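Local structure of enoyl CoA hydratase/isomerase (Crotonase) (Legionella pneumophila subsp. pneumophila, 3I47) at residues Lys24-Asp29 with His60-Asp66; Ala126-Phe132 with Val168-Ala174; Glu243-Gly247 with Ile256-Asn260. The protein probably acts as an enoyl-CoA hydratase or isomerase of the crotonase family, adding water to, or shifting, the double bond of enoyl-CoA thioesters. One frame throughout, in Å; residues are numbered along the deposited sequence.

Contact 1: residues Lys24-Asp29 with His60-Asp66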
ATOM      1  N   LYS A  24       1.099  22.031   1.878  1.00 17.93           N
ATOM      2  CA  LYS A  24       2.405  21.491   2.258  1.00 17.68           C
ATOM      3  C   LYS A  24       2.799  20.277   1.406  1.00 16.42           C
ATOM      4  O   LYS A  24       3.795  19.613   1.692  1.00 15.78           O
ATOM      5  CB  LYS A  24       2.407  21.102   3.742  1.00 19.78           C
ATOM      6  CG  LYS A  24       2.129  22.261   4.705  1.00 25.62           C
ATOM      7  CD  LYS A  24       3.405  22.840   5.263  1.00 24.30           C
ATOM      8  CE  LYS A  24       3.119  24.020   6.192  1.00 26.41           C
ATOM      9  NZ  LYS A  24       2.219  23.664   7.337  1.00 27.48           N
ATOM     10  N   HIS A  25       2.018  19.999   0.362  1.00 16.00           N
ATOM     11  CA  HIS A  25       2.287  18.866  -0.548  1.00 16.55           C
ATOM     12  C   HIS A  25       2.421  17.535   0.186  1.00 14.83           C
ATOM     13  O   HIS A  25       3.225  16.665  -0.207  1.00 14.73           O
ATOM     14  CB  HIS A  25       3.541  19.130  -1.394  1.00 19.42           C
ATOM     15  CG  HIS A  25       3.438  20.340  -2.266  1.00 23.44           C
ATOM     16  ND1 HIS A  25       4.523  21.137  -2.562  1.00 23.16           N
ATOM     17  CD2 HIS A  25       2.382  20.886  -2.910  1.00 22.25           C
ATOM     18  CE1 HIS A  25       4.136  22.125  -3.351  1.00 23.54           C
ATOM     19  NE2 HIS A  25       2.843  21.994  -3.577  1.00 24.17           N
ATOM     20  N   ASN A  26       1.624  17.369   1.242  1.00 13.98           N
ATOM     21  CA  ASN A  26       1.606  16.122   2.013  1.00 13.31           C
ATOM     22  C   ASN A  26       2.968  15.708   2.547  1.00 13.47           C
ATOM     23  O   ASN A  26       3.259  14.520   2.688  1.00 13.48           O
ATOM     24  CB  ASN A  26       0.939  14.995   1.201  1.00 14.30           C
ATOM     25  CG  ASN A  26      -0.505  15.281   0.954  1.00 12.77           C
ATOM     26  OD1 ASN A  26      -1.216  15.714   1.876  1.00 14.51           O
ATOM     27  ND2 ASN A  26      -0.966  15.058  -0.279  1.00 14.79           N
ATOM     28  N   ALA A  27       3.777  16.706   2.894  1.00 13.38           N
ATOM     29  CA  ALA A  27       5.086  16.433   3.479  1.00 13.66           C
ATOM     30  C   ALA A  27       4.900  15.759   4.834  1.00 13.99           C
ATOM     31  O   ALA A  27       4.055  16.177   5.638  1.00 15.24           O
ATOM     32  CB  ALA A  27       5.893  17.715   3.599  1.00 14.62           C
ATOM     33  N   PHE A  28       5.676  14.709   5.074  1.00 13.11           N
ATOM     34  CA  PHE A  28       5.485  13.839   6.241  1.00 13.61           C
ATOM     35  C   PHE A  28       5.994  14.425   7.554  1.00 13.71           C
ATOM     36  O   PHE A  28       7.048  15.082   7.611  1.00 13.85           O
ATOM     37  CB  PHE A  28       6.208  12.496   6.017  1.00 14.41           C
ATOM     38  CG  PHE A  28       5.436  11.483   5.186  1.00 15.09           C
ATOM     39  CD1 PHE A  28       4.305  11.838   4.447  1.00 15.15           C
ATOM     40  CD2 PHE A  28       5.886  10.166   5.136  1.00 15.55           C
ATOM     41  CE1 PHE A  28       3.615  10.870   3.665  1.00 16.10           C
ATOM     42  CE2 PHE A  28       5.204   9.204   4.379  1.00 15.87           C
ATOM     43  CZ  PHE A  28       4.080   9.558   3.650  1.00 15.29           C
ATOM     44  N   ASP A  29       5.238  14.189   8.619  1.00 12.57           N
ATOM     45  CA  ASP A  29       5.752  14.335   9.985  1.00 12.52           C
ATOM     46  C   ASP A  29       5.084  13.284  10.870  1.00 12.49           C
ATOM     47  O   ASP A  29       4.232  12.519  10.389  1.00 13.19           O
ATOM     48  CB  ASP A  29       5.594  15.774  10.528  1.00 13.36           C
ATOM     49  CG  ASP A  29       4.144  16.227  10.642  1.00 14.46           C
ATOM     50  OD1 ASP A  29       3.255  15.399  10.929  1.00 14.35           O
ATOM     51  OD2 ASP A  29       3.898  17.445  10.495  1.00 15.51           O
ATOM     52  N   HIS A  60       0.822  16.585  -5.169  1.00 15.79           N
ATOM     53  CA  HIS A  60       1.793  15.522  -4.873  1.00 15.19           C
ATOM     54  C   HIS A  60       1.325  14.539  -3.827  1.00 13.88           C
ATOM     55  O   HIS A  60       0.792  14.937  -2.787  1.00 14.61           O
ATOM     56  CB  HIS A  60       3.110  16.132  -4.377  1.00 15.62           C
ATOM     57  CG  HIS A  60       3.720  17.089  -5.344  1.00 16.59           C
ATOM     58  ND1 HIS A  60       4.155  16.702  -6.592  1.00 15.74           N
ATOM     59  CD2 HIS A  60       3.944  18.420  -5.261  1.00 16.73           C
ATOM     60  CE1 HIS A  60       4.634  17.750  -7.236  1.00 17.26           C
ATOM     61  NE2 HIS A  60       4.519  18.806  -6.449  1.00 16.68           N
ATOM     62  N   PHE A  61       1.577  13.259  -4.081  1.00 12.78           N
ATOM     63  CA  PHE A  61       1.319  12.213  -3.099  1.00 12.93           C
ATOM     64  C   PHE A  61       2.047  12.539  -1.784  1.00 13.29           C
ATOM     65  O   PHE A  61       1.420  12.576  -0.721  1.00 13.49           O
ATOM     66  CB  PHE A  61       1.773  10.873  -3.680  1.00 12.94           C
ATOM     67  CG  PHE A  61       1.428   9.678  -2.838  1.00 12.46           C
ATOM     68  CD1 PHE A  61       0.124   9.192  -2.798  1.00 12.86           C
ATOM     69  CD2 PHE A  61       2.420   9.009  -2.109  1.00 12.87           C
ATOM     70  CE1 PHE A  61      -0.209   8.040  -2.051  1.00 13.25           C
ATOM     71  CE2 PHE A  61       2.095   7.869  -1.349  1.00 13.47           C
ATOM     72  CZ  PHE A  61       0.777   7.386  -1.318  1.00 13.81           C
ATOM     73  N   SER A  62       3.363  12.730  -1.860  1.00 13.29           N
ATOM     74  CA  SER A  62       4.128  13.318  -0.751  1.00 13.74           C
ATOM     75  C   SER A  62       5.452  13.842  -1.250  1.00 14.72           C
ATOM     76  O   SER A  62       6.289  13.062  -1.698  1.00 15.06           O
ATOM     77  CB  SER A  62       4.368  12.324   0.390  1.00 13.90           C
ATOM     78  OG  SER A  62       5.162  12.958   1.398  1.00 15.06           O
ATOM     79  N   ALA A  63       5.638  15.158  -1.160  1.00 14.24           N
ATOM     80  CA  ALA A  63       6.853  15.802  -1.694  1.00 15.18           C
ATOM     81  C   ALA A  63       8.133  15.524  -0.893  1.00 15.49           C
ATOM     82  O   ALA A  63       9.241  15.835  -1.361  1.00 16.07           O
ATOM     83  CB  ALA A  63       6.633  17.306  -1.834  1.00 16.49           C
ATOM     84  N   GLY A  64       7.996  14.929   0.289  1.00 15.18           N
ATOM     85  CA  GLY A  64       9.141  14.688   1.164  1.00 14.76           C
ATOM     86  C   GLY A  64       8.775  14.865   2.625  1.00 14.62           C
ATOM     87  O   GLY A  64       7.642  14.619   3.014  1.00 15.02           O
ATOM     88  N   ALA A  65       9.753  15.264   3.430  1.00 14.88           N
ATOM     89  CA  ALA A  65       9.537  15.460   4.865  1.00 14.94           C
ATOM     90  C   ALA A  65       9.166  16.907   5.123  1.00 14.74           C
ATOM     91  O   ALA A  65       9.666  17.820   4.456  1.00 15.59           O
ATOM     92  CB  ALA A  65      10.792  15.083   5.641  1.00 15.63           C
ATOM     93  N   ASP A  66       8.271  17.114   6.089  1.00 14.22           N
ATOM     94  CA  ASP A  66       7.870  18.456   6.491  1.00 14.82           C
ATOM     95  C   ASP A  66       9.049  19.226   7.098  1.00 15.10           C
ATOM     96  O   ASP A  66       9.791  18.688   7.919  1.00 15.12           O
ATOM     97  CB  ASP A  66       6.732  18.363   7.504  1.00 16.18           C
ATOM     98  CG  ASP A  66       6.243  19.726   7.942  1.00 17.95           C
ATOM     99  OD1 ASP A  66       6.804  20.271   8.920  1.00 18.16           O
ATOM    100  OD2 ASP A  66       5.319  20.266   7.290  1.00 18.46           O
TER
HETATM  101  O   HOH W   1       3.247  18.686   6.055  1.00 19.94           O
HETATM  102  O   HOH W   2       5.485  19.516  11.179  1.00 24.42           O
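F28 bridges A65 through the backbone (CA-CA 4.6 Å): F28 N donates to G64 O, and D66 N returns a 2.8 Å bond to F28 O. In one more backbone bond, A63 N donates to H25 O. S62 OG donates to N26 O at 2.8 Å from 44° above the carbonyl plane, and the same hydroxyl lies 3.4 Å from F28 CD1. Beside it, N26 ND2 reaches H60 O at 3.1 Å, while N26 OD1 accepts from R21 N, which fixes both ends of the buried amide. H60 and H25 make a T-shaped pair with planes at 89°: H60 CD2 lies 3.6 Å from H25 CG, over one face of the H25 ring, and H60 ND1 is held by A109 N. At the far end, D66 turns its carboxylate away from its own N (chi1 -179°) and alongside D29. Water 2 gives a hydrogen to each acid, bridging D29 OD2 and D66 OD1, which are 4.3 Å apart; R21 pairs with D29 and probably eases the repulsion. Both aspartates are N-caps, D29 to L32 N and D66 to W69 N. The S62-D66 sequence SAGAD matches the turn that, in crotonases generally, lines the CoA site and lends a backbone N-H to the oxyanion hole.

Contact 2: residues Ala126-Phe132 with Val168-Ala174; sequences ASTSARF and VFDATRA
R131 and F132 pair antiparallel with D170 and F169 in the small three-stranded sheet 109-111, 131-133, 168-170, separate from the six-stranded sheet, as expected of the crotonase fold. F132 and F169 are the hydrogen-bonded pair: F132 N donates to F169 O at 2.8 Å, and F169 N donates back to F132 O at 2.9 Å. R131 and D170 are the non-hydrogen-bonded pair next to it, with R131 CA making a CA-H...O contact to F169 O.

One tight part lies on the face that carries F132 and F169. There F169 places CG between its own N and carbonyl carbon (chi1 57°), a rotamer that swings the ring across the F132 side chain. F132 CB then stands over the F169 ring face, 3.6 Å from the centroid and 20° off the normal, a CH-pi contact. The two rings themselves are slid apart, planes 23° from parallel, and barely overlap. L179, V180 and A110 cover other parts of F132. A second tight patch forms where helix 171-176 meets the end of strand 123-127 and the S127-A130 turn: A171 CB lies 3.3 Å from S127 O and close to A126 CB and A130 CB.

The sheet face of R131 and D170 is looser. R131 CB meets V168 CG1 at 3.8 Å, while in the conformer described here, one of two, the guanidinium leads away from 168-174. D170 is exposed, and its OD1 caps R173 N within its own segment. In the turn, exposed T128 bonds D186 through OG1. Helix 171-176 also reaches the F132 ring, with A174 CB 3.6 Å from F132 CE1.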
ATOM      1  N   ALA A 126      -0.067   4.441 -10.395  1.00 13.94           N
ATOM      2  CA  ALA A 126       0.517   5.767 -10.582  1.00 14.33           C
ATOM      3  C   ALA A 126      -0.073   6.460 -11.797  1.00 15.00           C
ATOM      4  O   ALA A 126      -0.396   5.804 -12.801  1.00 16.30           O
ATOM      5  CB  ALA A 126       2.022   5.657 -10.726  1.00 14.95           C
ATOM      6  N   SER A 127      -0.220   7.778 -11.708  1.00 15.34           N
ATOM      7  CA  SER A 127      -0.501   8.585 -12.889  1.00 15.19           C
ATOM      8  C   SER A 127       0.782   8.660 -13.728  1.00 15.35           C
ATOM      9  O   SER A 127       1.892   8.458 -13.213  1.00 15.47           O
ATOM     10  CB  SER A 127      -0.951   9.989 -12.473  1.00 16.56           C
ATOM     11  OG  SER A 127       0.080  10.593 -11.731  1.00 24.78           O
ATOM     12  N   THR A 128       0.634   8.936 -15.020  1.00 16.41           N
ATOM     13  CA  THR A 128       1.793   8.961 -15.919  1.00 17.55           C
ATOM     14  C   THR A 128       2.826  10.006 -15.490  1.00 18.97           C
ATOM     15  O   THR A 128       4.023   9.845 -15.754  1.00 20.16           O
ATOM     16  CB  THR A 128       1.373   9.224 -17.385  1.00 18.79           C
ATOM     17  OG1 THR A 128       0.662  10.459 -17.467  1.00 27.72           O
ATOM     18  CG2 THR A 128       0.482   8.103 -17.898  1.00 27.01           C
ATOM     19  N   SER A 129       2.367  11.051 -14.813  1.00 18.74           N
ATOM     20  CA  SER A 129       3.248  12.144 -14.390  1.00 19.06           C
ATOM     21  C   SER A 129       3.879  11.942 -13.005  1.00 18.35           C
ATOM     22  O   SER A 129       4.650  12.801 -12.552  1.00 18.94           O
ATOM     23  CB  SER A 129       2.499  13.483 -14.453  1.00 19.63           C
ATOM     24  OG  SER A 129       2.230  13.847 -15.796  1.00 34.61           O
ATOM     25  N   ALA A 130       3.572  10.825 -12.336  1.00 16.32           N
ATOM     26  CA  ALA A 130       4.138  10.529 -11.005  1.00 15.28           C
ATOM     27  C   ALA A 130       5.657  10.346 -11.061  1.00 15.60           C
ATOM     28  O   ALA A 130       6.191   9.882 -12.070  1.00 15.49           O
ATOM     29  CB  ALA A 130       3.482   9.293 -10.398  1.00 15.60           C
ATOM     30  N   ARG A 131       6.343  10.756  -9.992  1.00 15.67           N
ATOM     31  CA  ARG A 131       7.793  10.577  -9.897  0.50 16.35           C
ATOM     32  C   ARG A 131       8.141  10.104  -8.502  1.00 15.46           C
ATOM     33  O   ARG A 131       7.449  10.417  -7.531  1.00 16.13           O
ATOM     34  CB  ARG A 131       8.574  11.861 -10.201  0.50 18.07           C
ATOM     35  CG  ARG A 131       8.271  12.515 -11.532  0.50 30.73           C
ATOM     36  CD  ARG A 131       7.523  13.796 -11.272  0.50 20.43           C
ATOM     37  NE  ARG A 131       8.145  14.526 -10.171  0.50 31.27           N
ATOM     38  CZ  ARG A 131       7.707  15.676  -9.670  0.50 21.19           C
ATOM     39  NH1 ARG A 131       8.365  16.247  -8.672  0.50 31.47           N
ATOM     40  NH2 ARG A 131       6.632  16.268 -10.173  0.50 31.53           N
ATOM     41  N   PHE A 132       9.214   9.323  -8.408  1.00 13.78           N
ATOM     42  CA  PHE A 132       9.610   8.717  -7.140  1.00 13.33           C
ATOM     43  C   PHE A 132      11.069   9.005  -6.840  1.00 13.48           C
ATOM     44  O   PHE A 132      11.860   9.217  -7.751  1.00 13.65           O
ATOM     45  CB  PHE A 132       9.426   7.194  -7.222  1.00 13.33           C
ATOM     46  CG  PHE A 132       7.996   6.769  -7.421  1.00 15.23           C
ATOM     47  CD1 PHE A 132       7.445   6.741  -8.699  1.00 14.89           C
ATOM     48  CD2 PHE A 132       7.214   6.387  -6.326  1.00 14.52           C
ATOM     49  CE1 PHE A 132       6.099   6.338  -8.879  1.00 15.57           C
ATOM     50  CE2 PHE A 132       5.884   5.987  -6.497  1.00 15.47           C
ATOM     51  CZ  PHE A 132       5.345   5.953  -7.773  1.00 15.49           C
ATOM     52  N   VAL A 168      15.838  10.544  -9.144  1.00 14.91           N
ATOM     53  CA  VAL A 168      14.392  10.574  -9.369  1.00 14.80           C
ATOM     54  C   VAL A 168      14.077   9.624 -10.512  1.00 16.12           C
ATOM     55  O   VAL A 168      14.778   9.608 -11.528  1.00 18.01           O
ATOM     56  CB  VAL A 168      13.912  12.006  -9.697  1.00 14.32           C
ATOM     57  CG1 VAL A 168      12.389  12.025  -9.980  1.00 14.98           C
ATOM     58  CG2 VAL A 168      14.249  12.934  -8.559  1.00 16.13           C
ATOM     59  N   PHE A 169      13.045   8.804 -10.341  1.00 15.45           N
ATOM     60  CA  PHE A 169      12.610   7.914 -11.409  1.00 15.73           C
ATOM     61  C   PHE A 169      11.136   8.097 -11.704  1.00 16.12           C
ATOM     62  O   PHE A 169      10.334   8.310 -10.790  1.00 17.13           O
ATOM     63  CB  PHE A 169      13.001   6.442 -11.168  1.00 15.32           C
ATOM     64  CG  PHE A 169      12.497   5.838  -9.869  1.00 13.61           C
ATOM     65  CD1 PHE A 169      11.440   4.912  -9.884  1.00 15.29           C
ATOM     66  CD2 PHE A 169      13.118   6.123  -8.646  1.00 14.99           C
ATOM     67  CE1 PHE A 169      10.989   4.307  -8.704  1.00 14.08           C
ATOM     68  CE2 PHE A 169      12.681   5.527  -7.454  1.00 14.01           C
ATOM     69  CZ  PHE A 169      11.608   4.609  -7.473  1.00 15.31           C
ATOM     70  N   ASP A 170      10.791   8.044 -12.989  1.00 15.79           N
ATOM     71  CA  ASP A 170       9.419   8.335 -13.408  1.00 16.55           C
ATOM     72  C   ASP A 170       8.457   7.156 -13.247  1.00 15.81           C
ATOM     73  O   ASP A 170       8.847   6.074 -12.804  1.00 15.73           O
ATOM     74  CB  ASP A 170       9.369   8.961 -14.815  1.00 18.58           C
ATOM     75  CG  ASP A 170       9.822   8.017 -15.923  1.00 25.12           C
ATOM     76  OD1 ASP A 170       9.877   6.789 -15.715  1.00 19.96           O
ATOM     77  OD2 ASP A 170      10.122   8.519 -17.039  1.00 21.38           O
ATOM     78  N   ALA A 171       7.184   7.395 -13.559  1.00 16.34           N
ATOM     79  CA  ALA A 171       6.146   6.391 -13.354  1.00 16.49           C
ATOM     80  C   ALA A 171       6.387   5.174 -14.236  1.00 15.55           C
ATOM     81  O   ALA A 171       6.184   4.046 -13.779  1.00 15.47           O
ATOM     82  CB  ALA A 171       4.770   6.987 -13.631  1.00 16.92           C
ATOM     83  N   THR A 172       6.841   5.389 -15.476  1.00 16.37           N
ATOM     84  CA  THR A 172       7.188   4.261 -16.366  1.00 16.36           C
ATOM     85  C   THR A 172       8.295   3.377 -15.776  1.00 15.40           C
ATOM     86  O   THR A 172       8.222   2.134 -15.831  1.00 16.00           O
ATOM     87  CB  THR A 172       7.570   4.744 -17.781  1.00 17.51           C
ATOM     88  OG1 THR A 172       6.455   5.439 -18.345  1.00 23.83           O
ATOM     89  CG2 THR A 172       7.937   3.543 -18.693  1.00 22.78           C
ATOM     90  N   ARG A 173       9.311   4.013 -15.196  1.00 15.22           N
ATOM     91  CA  ARG A 173      10.374   3.286 -14.531  1.00 15.19           C
ATOM     92  C   ARG A 173       9.866   2.552 -13.288  1.00 14.31           C
ATOM     93  O   ARG A 173      10.228   1.391 -13.061  1.00 15.24           O
ATOM     94  CB  ARG A 173      11.533   4.224 -14.177  1.00 16.12           C
ATOM     95  CG  ARG A 173      12.769   3.476 -13.729  1.00 19.27           C
ATOM     96  CD  ARG A 173      13.102   2.398 -14.770  1.00 17.87           C
ATOM     97  NE  ARG A 173      14.418   1.809 -14.583  1.00 20.02           N
ATOM     98  CZ  ARG A 173      14.683   0.521 -14.780  1.00 18.32           C
ATOM     99  NH1 ARG A 173      13.720  -0.333 -15.116  1.00 19.39           N
ATOM    100  NH2 ARG A 173      15.922   0.084 -14.623  1.00 20.04           N
ATOM    101  N   ALA A 174       9.030   3.216 -12.486  1.00 13.91           N
ATOM    102  CA  ALA A 174       8.443   2.554 -11.322  1.00 13.49           C
ATOM    103  C   ALA A 174       7.618   1.333 -11.728  1.00 12.92           C
ATOM    104  O   ALA A 174       7.642   0.313 -11.049  1.00 13.11           O
ATOM    105  CB  ALA A 174       7.610   3.530 -10.497  1.00 14.07           C
TER

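Contact 3: residues Glu243-Gly247 with Ile256-Asn260; sequences EGQEG and IPNWN
Helix 242-253 is followed by the C-terminal tail, which doubles back on it through the type I turn P257-N260, and E246 and N258 make the main polar join between them. E246 OE2 accepts from N258 N at 2.7 Å, on the anti side of the carboxylate and 27° out of its plane, so the bond is short but bent. E246 CG runs anti to the backbone N and the chain folds at chi2 (68°), which lays the carboxylate over the N258 amide. The two planes are 5° apart and stacked, with E246 CD 3.4 Å from N258 OD1. Water 3 donates to the same E246 OE2 and to I256 O, so this oxygen holds two donors and draws the start of the tail to the helix.

W259 turns the edge of its six-membered ring to G247 CA, 3.5 Å from W259 CH2, and to E243 O, 3.6 Å from W259 CZ3. E243 CG, 3.9 Å from W259 CE3, lies off the indole plane. On the opposite side P257 CB sits 3.3 Å from that plane, toward the rim, so the turn packs on its own tryptophan.

The tail and helix also join the start of helix 205-218: W259 touches A204 and P205 and gives NE1 to N202 O, while E243 accepts from E206 N and A207 N and pairs with K238 of helix 225-240.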
ATOM      1  N   GLU A 243     -18.643 -20.329   1.095  1.00 15.87           N
ATOM      2  CA  GLU A 243     -18.373 -19.363   0.035  1.00 15.42           C
ATOM      3  C   GLU A 243     -18.040 -20.021  -1.310  1.00 15.45           C
ATOM      4  O   GLU A 243     -18.514 -19.572  -2.360  1.00 15.52           O
ATOM      5  CB  GLU A 243     -17.254 -18.407   0.452  1.00 15.60           C
ATOM      6  CG  GLU A 243     -17.053 -17.269  -0.518  1.00 16.43           C
ATOM      7  CD  GLU A 243     -15.885 -16.408  -0.129  1.00 16.04           C
ATOM      8  OE1 GLU A 243     -14.741 -16.810  -0.426  1.00 16.47           O
ATOM      9  OE2 GLU A 243     -16.108 -15.327   0.461  1.00 16.60           O
ATOM     10  N   GLY A 244     -17.231 -21.081  -1.272  1.00 15.65           N
ATOM     11  CA  GLY A 244     -16.866 -21.807  -2.488  1.00 14.80           C
ATOM     12  C   GLY A 244     -18.092 -22.468  -3.105  1.00 15.18           C
ATOM     13  O   GLY A 244     -18.299 -22.418  -4.317  1.00 15.31           O
ATOM     14  N   GLN A 245     -18.932 -23.062  -2.260  1.00 15.71           N
ATOM     15  CA  GLN A 245     -20.158 -23.677  -2.751  1.00 16.18           C
ATOM     16  C   GLN A 245     -21.118 -22.657  -3.358  1.00 16.76           C
ATOM     17  O   GLN A 245     -21.734 -22.918  -4.391  1.00 17.39           O
ATOM     18  CB  GLN A 245     -20.841 -24.483  -1.639  1.00 16.13           C
ATOM     19  CG  GLN A 245     -20.124 -25.778  -1.343  1.00 16.87           C
ATOM     20  CD  GLN A 245     -20.320 -26.807  -2.456  1.00 16.90           C
ATOM     21  OE1 GLN A 245     -21.457 -27.147  -2.808  1.00 17.42           O
ATOM     22  NE2 GLN A 245     -19.212 -27.310  -3.017  1.00 16.31           N
ATOM     23  N   GLU A 246     -21.225 -21.491  -2.721  1.00 16.82           N
ATOM     24  CA  GLU A 246     -22.036 -20.403  -3.247  1.00 17.72           C
ATOM     25  C   GLU A 246     -21.500 -19.912  -4.581  1.00 17.20           C
ATOM     26  O   GLU A 246     -22.260 -19.693  -5.516  1.00 17.32           O
ATOM     27  CB  GLU A 246     -22.126 -19.257  -2.229  1.00 19.15           C
ATOM     28  CG  GLU A 246     -22.677 -17.944  -2.778  1.00 25.96           C
ATOM     29  CD  GLU A 246     -24.151 -17.988  -3.157  1.00 21.29           C
ATOM     30  OE1 GLU A 246     -24.860 -18.985  -2.854  1.00 26.53           O
ATOM     31  OE2 GLU A 246     -24.609 -17.004  -3.773  1.00 26.42           O
ATOM     32  N   GLY A 247     -20.178 -19.767  -4.674  1.00 16.93           N
ATOM     33  CA  GLY A 247     -19.571 -19.271  -5.888  1.00 16.81           C
ATOM     34  C   GLY A 247     -19.768 -20.211  -7.056  1.00 17.07           C
ATOM     35  O   GLY A 247     -20.048 -19.780  -8.173  1.00 17.66           O
ATOM     36  N   ILE A 256     -26.170 -14.143  -9.463  1.00 32.03           N
ATOM     37  CA  ILE A 256     -25.255 -13.286  -8.703  1.00 31.58           C
ATOM     38  C   ILE A 256     -24.914 -13.927  -7.352  1.00 30.63           C
ATOM     39  O   ILE A 256     -25.810 -14.286  -6.591  1.00 30.47           O
ATOM     40  CB  ILE A 256     -25.830 -11.842  -8.512  1.00 32.31           C
ATOM     41  CG1 ILE A 256     -26.196 -11.206  -9.866  1.00 38.40           C
ATOM     42  CG2 ILE A 256     -24.866 -10.952  -7.710  1.00 38.22           C
ATOM     43  CD1 ILE A 256     -25.058 -11.162 -10.909  1.00 33.15           C
ATOM     44  N   PRO A 257     -23.608 -14.093  -7.058  1.00 29.87           N
ATOM     45  CA  PRO A 257     -23.206 -14.658  -5.765  1.00 29.17           C
ATOM     46  C   PRO A 257     -23.606 -13.775  -4.581  1.00 29.18           C
ATOM     47  O   PRO A 257     -23.651 -12.545  -4.715  1.00 28.79           O
ATOM     48  CB  PRO A 257     -21.679 -14.757  -5.880  1.00 29.28           C
ATOM     49  CG  PRO A 257     -21.305 -13.876  -7.035  1.00 33.34           C
ATOM     50  CD  PRO A 257     -22.462 -13.917  -7.967  1.00 29.83           C
ATOM     51  N   ASN A 258     -23.874 -14.399  -3.432  1.00 29.61           N
ATOM     52  CA  ASN A 258     -24.467 -13.687  -2.288  1.00 30.17           C
ATOM     53  C   ASN A 258     -23.552 -12.704  -1.558  1.00 29.59           C
ATOM     54  O   ASN A 258     -24.019 -11.909  -0.736  1.00 29.91           O
ATOM     55  CB  ASN A 258     -25.155 -14.650  -1.301  1.00 31.47           C
ATOM     56  CG  ASN A 258     -24.185 -15.607  -0.596  1.00 31.22           C
ATOM     57  OD1 ASN A 258     -24.608 -16.656  -0.099  1.00 32.88           O
ATOM     58  ND2 ASN A 258     -22.905 -15.255  -0.536  1.00 32.07           N
ATOM     59  N   TRP A 259     -22.256 -12.752  -1.859  1.00 28.28           N
ATOM     60  CA  TRP A 259     -21.314 -11.808  -1.269  1.00 27.47           C
ATOM     61  C   TRP A 259     -21.415 -10.429  -1.910  1.00 28.81           C
ATOM     62  O   TRP A 259     -20.847  -9.461  -1.398  1.00 28.92           O
ATOM     63  CB  TRP A 259     -19.877 -12.343  -1.305  1.00 25.23           C
ATOM     64  CG  TRP A 259     -19.316 -12.619  -2.676  1.00 22.95           C
ATOM     65  CD1 TRP A 259     -18.845 -11.702  -3.566  1.00 23.81           C
ATOM     66  CD2 TRP A 259     -19.134 -13.904  -3.290  1.00 23.61           C
ATOM     67  NE1 TRP A 259     -18.391 -12.325  -4.703  1.00 23.03           N
ATOM     68  CE2 TRP A 259     -18.557 -13.678  -4.562  1.00 23.16           C
ATOM     69  CE3 TRP A 259     -19.404 -15.219  -2.889  1.00 23.12           C
ATOM     70  CZ2 TRP A 259     -18.243 -14.720  -5.443  1.00 23.39           C
ATOM     71  CZ3 TRP A 259     -19.092 -16.256  -3.764  1.00 23.16           C
ATOM     72  CH2 TRP A 259     -18.517 -15.996  -5.028  1.00 23.00           C
ATOM     73  N   ASN A 260     -22.137 -10.349  -3.029  1.00 29.66           N
ATOM     74  CA  ASN A 260     -22.452  -9.070  -3.673  1.00 30.86           C
ATOM     75  C   ASN A 260     -23.933  -8.707  -3.554  1.00 31.47           C
ATOM     76  O   ASN A 260     -24.768  -9.569  -3.270  1.00 32.29           O
ATOM     77  CB  ASN A 260     -22.030  -9.086  -5.144  1.00 31.24           C
ATOM     78  CG  ASN A 260     -20.518  -9.096  -5.321  1.00 26.11           C
ATOM     79  OD1 ASN A 260     -20.007  -9.595  -6.330  1.00 31.75           O
ATOM     80  ND2 ASN A 260     -19.796  -8.563  -4.340  1.00 31.35           N
TER
HETATM   81  O   HOH W   3     -26.494 -16.727  -5.629  1.00 36.76           O

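How the contacts relate
From the N terminus, contact 1 closes the loop that leaves strand 14-19 and returns, past helix 30-45 and strand 51-56, to the start of helix 67-74. Contact 2 opens later, pairing strand 131-133 with strand 168-170, with helices 147-154 and 156-165 between them in the chain. Contact 3 is the shortest closure, folding the chain end onto helix 242-253. All three lie in series, with none nested or crossed. Contacts 1 and 2 meet at strand 109-111, where H60 and R131 both reach A109; in one of the two R131 conformers H60 CE1 also packs 3.8 Å from R131 NH2. Contact 3 stands apart, its centre about 42 Å from that of contact 1, beyond the chain's centre.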